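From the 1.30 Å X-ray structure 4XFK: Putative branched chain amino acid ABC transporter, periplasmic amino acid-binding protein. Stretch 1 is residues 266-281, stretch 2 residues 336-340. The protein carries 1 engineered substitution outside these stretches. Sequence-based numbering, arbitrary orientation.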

ATOM      1  N   THR A 266      -1.596  -8.549   3.938  1.00  6.32           N
ATOM      2  CA  THR A 266      -1.942  -7.124   3.991  1.00  6.56           C
ATOM      3  C   THR A 266      -1.872  -6.617   5.432  1.00  6.60           C
ATOM      4  O   THR A 266      -1.761  -7.415   6.357  1.00  7.47           O
ATOM      5  CB  THR A 266      -3.372  -6.839   3.469  1.00  7.35           C
ATOM      6  OG1 THR A 266      -4.304  -7.105   4.516  1.00  7.48           O
ATOM      7  CG2 THR A 266      -3.711  -7.630   2.221  1.00  7.66           C
ATOM      8  N   PRO A 267      -1.941  -5.287   5.633  1.00  6.26           N
ATOM      9  CA  PRO A 267      -1.902  -4.776   7.009  1.00  7.13           C
ATOM     10  C   PRO A 267      -3.192  -4.972   7.813  1.00  7.04           C
ATOM     11  O   PRO A 267      -3.261  -4.485   8.939  1.00  8.77           O
ATOM     12  CB  PRO A 267      -1.666  -3.268   6.815  1.00  9.11           C
ATOM     13  CG  PRO A 267      -1.155  -3.112   5.428  1.00  8.87           C
ATOM     14  CD  PRO A 267      -1.785  -4.205   4.640  1.00  8.10           C
ATOM     15  N   PHE A 268      -4.191  -5.665   7.275  1.00  7.09           N
ATOM     16  CA  PHE A 268      -5.496  -5.674   7.931  1.00  8.41           C
ATOM     17  C   PHE A 268      -6.394  -6.836   7.509  1.00  7.66           C
ATOM     18  O   PHE A 268      -6.366  -7.285   6.357  1.00  9.17           O
ATOM     19  CB  PHE A 268      -6.217  -4.352   7.637  1.00 10.28           C
ATOM     20  CG  PHE A 268      -7.633  -4.305   8.147  1.00 13.62           C
ATOM     21  CD1 PHE A 268      -7.894  -4.119   9.495  1.00 15.30           C
ATOM     22  CD2 PHE A 268      -8.702  -4.459   7.277  1.00 15.77           C
ATOM     23  CE1 PHE A 268      -9.205  -4.080   9.972  1.00 16.30           C
ATOM     24  CE2 PHE A 268     -10.014  -4.421   7.749  1.00 17.39           C
ATOM     25  CZ  PHE A 268     -10.256  -4.234   9.092  1.00 16.80           C
ATOM     26  N   ASN A 269      -7.207  -7.305   8.445  1.00  7.47           N
ATOM     27  CA  ASN A 269      -8.347  -8.134   8.106  1.00  8.48           C
ATOM     28  C   ASN A 269      -9.395  -7.863   9.180  1.00  9.48           C
ATOM     29  O   ASN A 269      -9.044  -7.714  10.345  1.00  8.98           O
ATOM     30  CB  ASN A 269      -7.944  -9.617   8.057  1.00  9.17           C
ATOM     31  CG  ASN A 269      -9.107 -10.530   7.750  1.00 10.12           C
ATOM     32  OD1 ASN A 269      -9.945 -10.780   8.611  1.00 11.01           O
ATOM     33  ND2 ASN A 269      -9.162 -11.043   6.525  1.00  9.53           N
ATOM     34  N   PRO A 270     -10.678  -7.772   8.800  1.00  9.77           N
ATOM     35  CA  PRO A 270     -11.716  -7.466   9.795  1.00 10.59           C
ATOM     36  C   PRO A 270     -11.725  -8.388  11.020  1.00 11.41           C
ATOM     37  O   PRO A 270     -12.123  -7.935  12.093  1.00 11.92           O
ATOM     38  CB  PRO A 270     -13.017  -7.650   9.011  1.00 12.36           C
ATOM     39  CG  PRO A 270     -12.646  -7.368   7.602  1.00 13.68           C
ATOM     40  CD  PRO A 270     -11.223  -7.830   7.432  1.00 11.10           C
ATOM     41  N   GLU A 271     -11.318  -9.649  10.857  1.00 10.75           N
ATOM     42  CA  GLU A 271     -11.346 -10.634  11.946  1.00 11.92           C
ATOM     43  C   GLU A 271      -9.986 -10.880  12.579  1.00 13.58           C
ATOM     44  O   GLU A 271      -9.841 -11.807  13.377  1.00 16.32           O
ATOM     45  CB  GLU A 271     -11.795 -12.002  11.438  1.00 16.68           C
ATOM     46  CG  GLU A 271     -13.080 -12.063  10.679  1.00 19.27           C
ATOM     47  CD  GLU A 271     -13.346 -13.473  10.187  1.00 17.03           C
ATOM     48  OE1 GLU A 271     -13.470 -13.661   8.962  1.00 15.15           O
ATOM     49  OE2 GLU A 271     -13.413 -14.398  11.028  1.00 19.07           O
ATOM     50  N   ALA A 272      -8.981 -10.096  12.208  1.00 12.17           N
ATOM     51  CA  ALA A 272      -7.622 -10.392  12.649  1.00 12.12           C
ATOM     52  C   ALA A 272      -7.279  -9.833  14.022  1.00 12.88           C
ATOM     53  O   ALA A 272      -6.337 -10.300  14.654  1.00 15.05           O
ATOM     54  CB  ALA A 272      -6.603  -9.940  11.613  1.00 12.66           C
ATOM     55  N   ASN A 273      -8.030  -8.836  14.485  1.00 11.87           N
ATOM     56  CA  ASN A 273      -7.742  -8.234  15.780  1.00 12.88           C
ATOM     57  C   ASN A 273      -9.007  -8.026  16.597  1.00 12.01           C
ATOM     58  O   ASN A 273      -9.270  -6.935  17.107  1.00 12.61           O
ATOM     59  CB  ASN A 273      -6.968  -6.924  15.632  1.00 11.90           C
ATOM     60  CG  ASN A 273      -6.394  -6.446  16.947  1.00 12.86           C
ATOM     61  OD1 ASN A 273      -5.993  -7.256  17.784  1.00 16.45           O
ATOM     62  ND2 ASN A 273      -6.368  -5.131  17.146  1.00 13.58           N
ATOM     63  N   GLY A 274      -9.793  -9.091  16.703  1.00 12.80           N
ATOM     64  CA  GLY A 274     -10.937  -9.118  17.592  1.00 13.74           C
ATOM     65  C   GLY A 274     -11.936  -8.007  17.343  1.00 12.71           C
ATOM     66  O   GLY A 274     -12.191  -7.617  16.197  1.00 12.99           O
ATOM     67  N   GLU A 275     -12.494  -7.474  18.421  1.00 13.54           N
ATOM     68  CA  GLU A 275     -13.526  -6.448  18.290  1.00 12.80           C
ATOM     69  C   GLU A 275     -13.009  -5.144  17.667  1.00 11.56           C
ATOM     70  O   GLU A 275     -13.760  -4.457  16.971  1.00 11.74           O
ATOM     71  CB  GLU A 275     -14.220  -6.190  19.632  1.00 15.39           C
ATOM     72  CG  GLU A 275     -13.320  -5.604  20.702  1.00 17.12           C
ATOM     73  CD  GLU A 275     -13.938  -5.682  22.085  1.00 19.98           C
ATOM     74  OE1 GLU A 275     -15.029  -6.278  22.224  1.00 20.99           O
ATOM     75  OE2 GLU A 275     -13.325  -5.155  23.034  1.00 21.47           O
ATOM     76  N   ALA A 276     -11.735  -4.815  17.881  1.00 11.25           N
ATOM     77  CA  ALA A 276     -11.175  -3.580  17.333  1.00 10.62           C
ATOM     78  C   ALA A 276     -11.164  -3.580  15.802  1.00 10.91           C
ATOM     79  O   ALA A 276     -11.547  -2.596  15.172  1.00 11.32           O
ATOM     80  CB  ALA A 276      -9.762  -3.346  17.868  1.00 11.90           C
ATOM     81  N   SER A 277     -10.715  -4.672  15.192  1.00 10.90           N
ATOM     82  CA  SER A 277     -10.638  -4.702  13.736  1.00  9.75           C
ATOM     83  C   SER A 277     -12.037  -4.710  13.134  1.00  9.50           C
ATOM     84  O   SER A 277     -12.290  -4.059  12.122  1.00 10.73           O
ATOM     85  CB  SER A 277      -9.790  -5.877  13.235  1.00 10.77           C
ATOM     86  OG  SER A 277     -10.188  -7.098  13.820  1.00 11.29           O
ATOM     87  N   MET A 278     -12.952  -5.434  13.769  1.00 10.06           N
ATOM     88  CA  MET A 278     -14.304  -5.506  13.238  1.00 11.89           C
ATOM     89  C   MET A 278     -15.049  -4.178  13.379  1.00 11.20           C
ATOM     90  O   MET A 278     -15.800  -3.786  12.480  1.00 10.99           O
ATOM     91  CB  MET A 278     -15.096  -6.653  13.869  1.00 11.88           C
ATOM     92  CG  MET A 278     -16.410  -6.912  13.153  1.00 13.05           C
ATOM     93  SD  MET A 278     -16.218  -7.412  11.428  1.00 14.49           S
ATOM     94  CE  MET A 278     -15.487  -9.036  11.660  1.00 16.05           C
ATOM     95  N   ALA A 279     -14.835  -3.474  14.490  1.00 10.50           N
ATOM     96  CA  ALA A 279     -15.496  -2.188  14.682  1.00 10.19           C
ATOM     97  C   ALA A 279     -15.044  -1.184  13.621  1.00 10.08           C
ATOM     98  O   ALA A 279     -15.841  -0.393  13.116  1.00 11.67           O
ATOM     99  CB  ALA A 279     -15.234  -1.646  16.085  1.00 12.77           C
ATOM    100  N   PHE A 280     -13.761  -1.218  13.285  1.00 10.26           N
ATOM    101  CA  PHE A 280     -13.255  -0.373  12.215  1.00 10.27           C
ATOM    102  C   PHE A 280     -13.896  -0.719  10.874  1.00 10.21           C
ATOM    103  O   PHE A 280     -14.300   0.170  10.141  1.00 10.55           O
ATOM    104  CB  PHE A 280     -11.738  -0.472  12.110  1.00 10.97           C
ATOM    105  CG  PHE A 280     -11.192   0.134  10.853  1.00 10.33           C
ATOM    106  CD1 PHE A 280     -11.385   1.483  10.570  1.00 10.77           C
ATOM    107  CD2 PHE A 280     -10.515  -0.642   9.938  1.00 11.64           C
ATOM    108  CE1 PHE A 280     -10.899   2.037   9.398  1.00 12.16           C
ATOM    109  CE2 PHE A 280     -10.024  -0.099   8.770  1.00 11.59           C
ATOM    110  CZ  PHE A 280     -10.217   1.248   8.495  1.00 12.19           C
ATOM    111  N   ALA A 281     -13.991  -2.009  10.557  1.00 10.10           N
ATOM    112  CA  ALA A 281     -14.599  -2.434   9.298  1.00 10.57           C
ATOM    113  C   ALA A 281     -16.017  -1.893   9.196  1.00  9.77           C
ATOM    114  O   ALA A 281     -16.420  -1.361   8.164  1.00 10.33           O
ATOM    115  CB  ALA A 281     -14.600  -3.958   9.182  1.00 12.06           C
ATOM    116  N   THR A 336      -3.852   1.417  16.307  1.00 10.83           N
ATOM    117  CA  THR A 336      -4.834   1.355  15.236  1.00 10.88           C
ATOM    118  C   THR A 336      -5.756   0.168  15.480  1.00 10.12           C
ATOM    119  O   THR A 336      -5.545  -0.599  16.414  1.00 10.38           O
ATOM    120  CB  THR A 336      -4.144   1.160  13.879  1.00 11.51           C
ATOM    121  OG1 THR A 336      -3.668  -0.192  13.772  1.00 10.96           O
ATOM    122  CG2 THR A 336      -3.019   2.165  13.701  1.00 13.69           C
ATOM    123  N   PRO A 337      -6.772  -0.014  14.626  1.00 10.27           N
ATOM    124  CA  PRO A 337      -7.628  -1.195  14.784  1.00 11.29           C
ATOM    125  C   PRO A 337      -6.893  -2.523  14.622  1.00 10.01           C
ATOM    126  O   PRO A 337      -7.467  -3.558  14.964  1.00 11.39           O
ATOM    127  CB  PRO A 337      -8.663  -1.014  13.676  1.00 12.62           C
ATOM    128  CG  PRO A 337      -8.767   0.476  13.524  1.00 12.58           C
ATOM    129  CD  PRO A 337      -7.378   0.986  13.723  1.00 11.42           C
ATOM    130  N   MET A 338      -5.653  -2.486  14.135  1.00 10.39           N
ATOM    131  CA  MET A 338      -4.852  -3.698  13.964  1.00 12.64           C
ATOM    132  C   MET A 338      -3.723  -3.821  14.969  1.00 14.48           C
ATOM    133  O   MET A 338      -3.003  -4.819  14.973  1.00 19.69           O
ATOM    134  CB  MET A 338      -4.243  -3.745  12.564  1.00 12.95           C
ATOM    135  CG  MET A 338      -5.144  -4.367  11.532  1.00 15.44           C
ATOM    136  SD  MET A 338      -5.572  -6.084  11.911  1.00 16.85           S
ATOM    137  CE  MET A 338      -3.987  -6.804  12.274  1.00 21.33           C
ATOM    138  N   GLY A 339      -3.536  -2.801  15.793  1.00 13.10           N
ATOM    139  CA  GLY A 339      -2.463  -2.811  16.767  1.00 14.24           C
ATOM    140  C   GLY A 339      -1.534  -1.629  16.601  1.00 14.67           C
ATOM    141  O   GLY A 339      -1.903  -0.598  16.030  1.00 15.61           O
ATOM    142  N   ASP A 340      -0.309  -1.790  17.075  1.00 15.33           N
ATOM    143  CA  ASP A 340       0.620  -0.675  17.118  1.00 14.83           C
ATOM    144  C   ASP A 340       1.152  -0.282  15.757  1.00 12.49           C
ATOM    145  O   ASP A 340       1.468  -1.126  14.919  1.00 16.62           O
ATOM    146  CB  ASP A 340       1.777  -0.973  18.069  1.00 18.71           C
ATOM    147  CG  ASP A 340       1.343  -0.971  19.519  1.00 24.96           C
ATOM    148  OD1 ASP A 340       0.423  -0.195  19.865  1.00 26.64           O
ATOM    149  OD2 ASP A 340       1.920  -1.748  20.306  1.00 29.23           O
TER

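The apolar centre of the contact is built around Met338, the residue of the short second stretch that loses the most surface to the first. Its CA-to-CB bond runs sideways to the partner stretch, and the side chain then adopts the m rotamer at all three chi angles, placing CG and SD among Pro267, Phe268 and Ala272. Met338 CG lies 3.4 Å from CD1 of Phe268, at the edge of the ring and near its plane. Met338 SD sits 5.0 Å from the centroid of the Phe268 ring, 62° off the ring normal, an oblique sulfur-aromatic approach. Met338 SD also packs against CB of Ala272 at 4.0 Å and reaches the backbone N of Asn269 at the same distance, so the sulfur touches both end residues of the type I turn from Asn269 to Ala272. The carbonyl O of Pro267 comes within 3.2 Å of Met338 CG, a tight van der Waals approach.

Pro337 forms the second apolar element. Its CA-to-CB bond points toward the first stretch, and its ring meets the helix, with Pro337 CG 3.4 Å from CB of Phe280 and Pro337 CB 3.6 Å from the carbonyl O of Ala276. The ring of Phe280 receives the proline obliquely. Ala276 and Phe280 lie one helical turn apart, joined by the Phe280 N to Ala276 O hydrogen bond of 3.2 Å, and the proline contacts both. Here the backbones come close as well: the CA atoms of Ser277 and Pro337 are 4.7 Å apart.

Toward the polar edge, Asn273 supplies the hydrogen bond that links the two stretches. Its side chain, in the t rotamer, directs Asn273 ND2 to the carbonyl O of Pro337 at 2.9 Å, with a nearly linear N-H...O angle of 171°. The backbone N of Ser277 also lies 3.4 Å from Pro337 O, but the angle is poor and its hydrogen bond is made instead to Asn273 O, at 3.3 Å.

The segments that carry Asn273 and Pro337 are each braced by local hydrogen bonds. Ser277 OG donates to Pro270 O at 2.7 Å and accepts from Asn273 N at 2.8 Å, tying Ser277 back to the preceding turn and to Asn273; within that turn, Ala272 N bonds to Asn269 O at 3.0 Å and Glu271 N to Asn269 OD1 at 2.9 Å. In the second stretch, the type I turn from Thr336 to Gly339 is closed by Gly339 N to Thr336 O at 3.0 Å, while Thr336 OG1 accepts from Met338 N at 3.1 Å and donates to Gly339 O at 2.9 Å. This turn presents Pro337 and Met338 together. Gly339 follows with a positive phi of 123°, where a CB would be jammed against the carbonyl O of Met338.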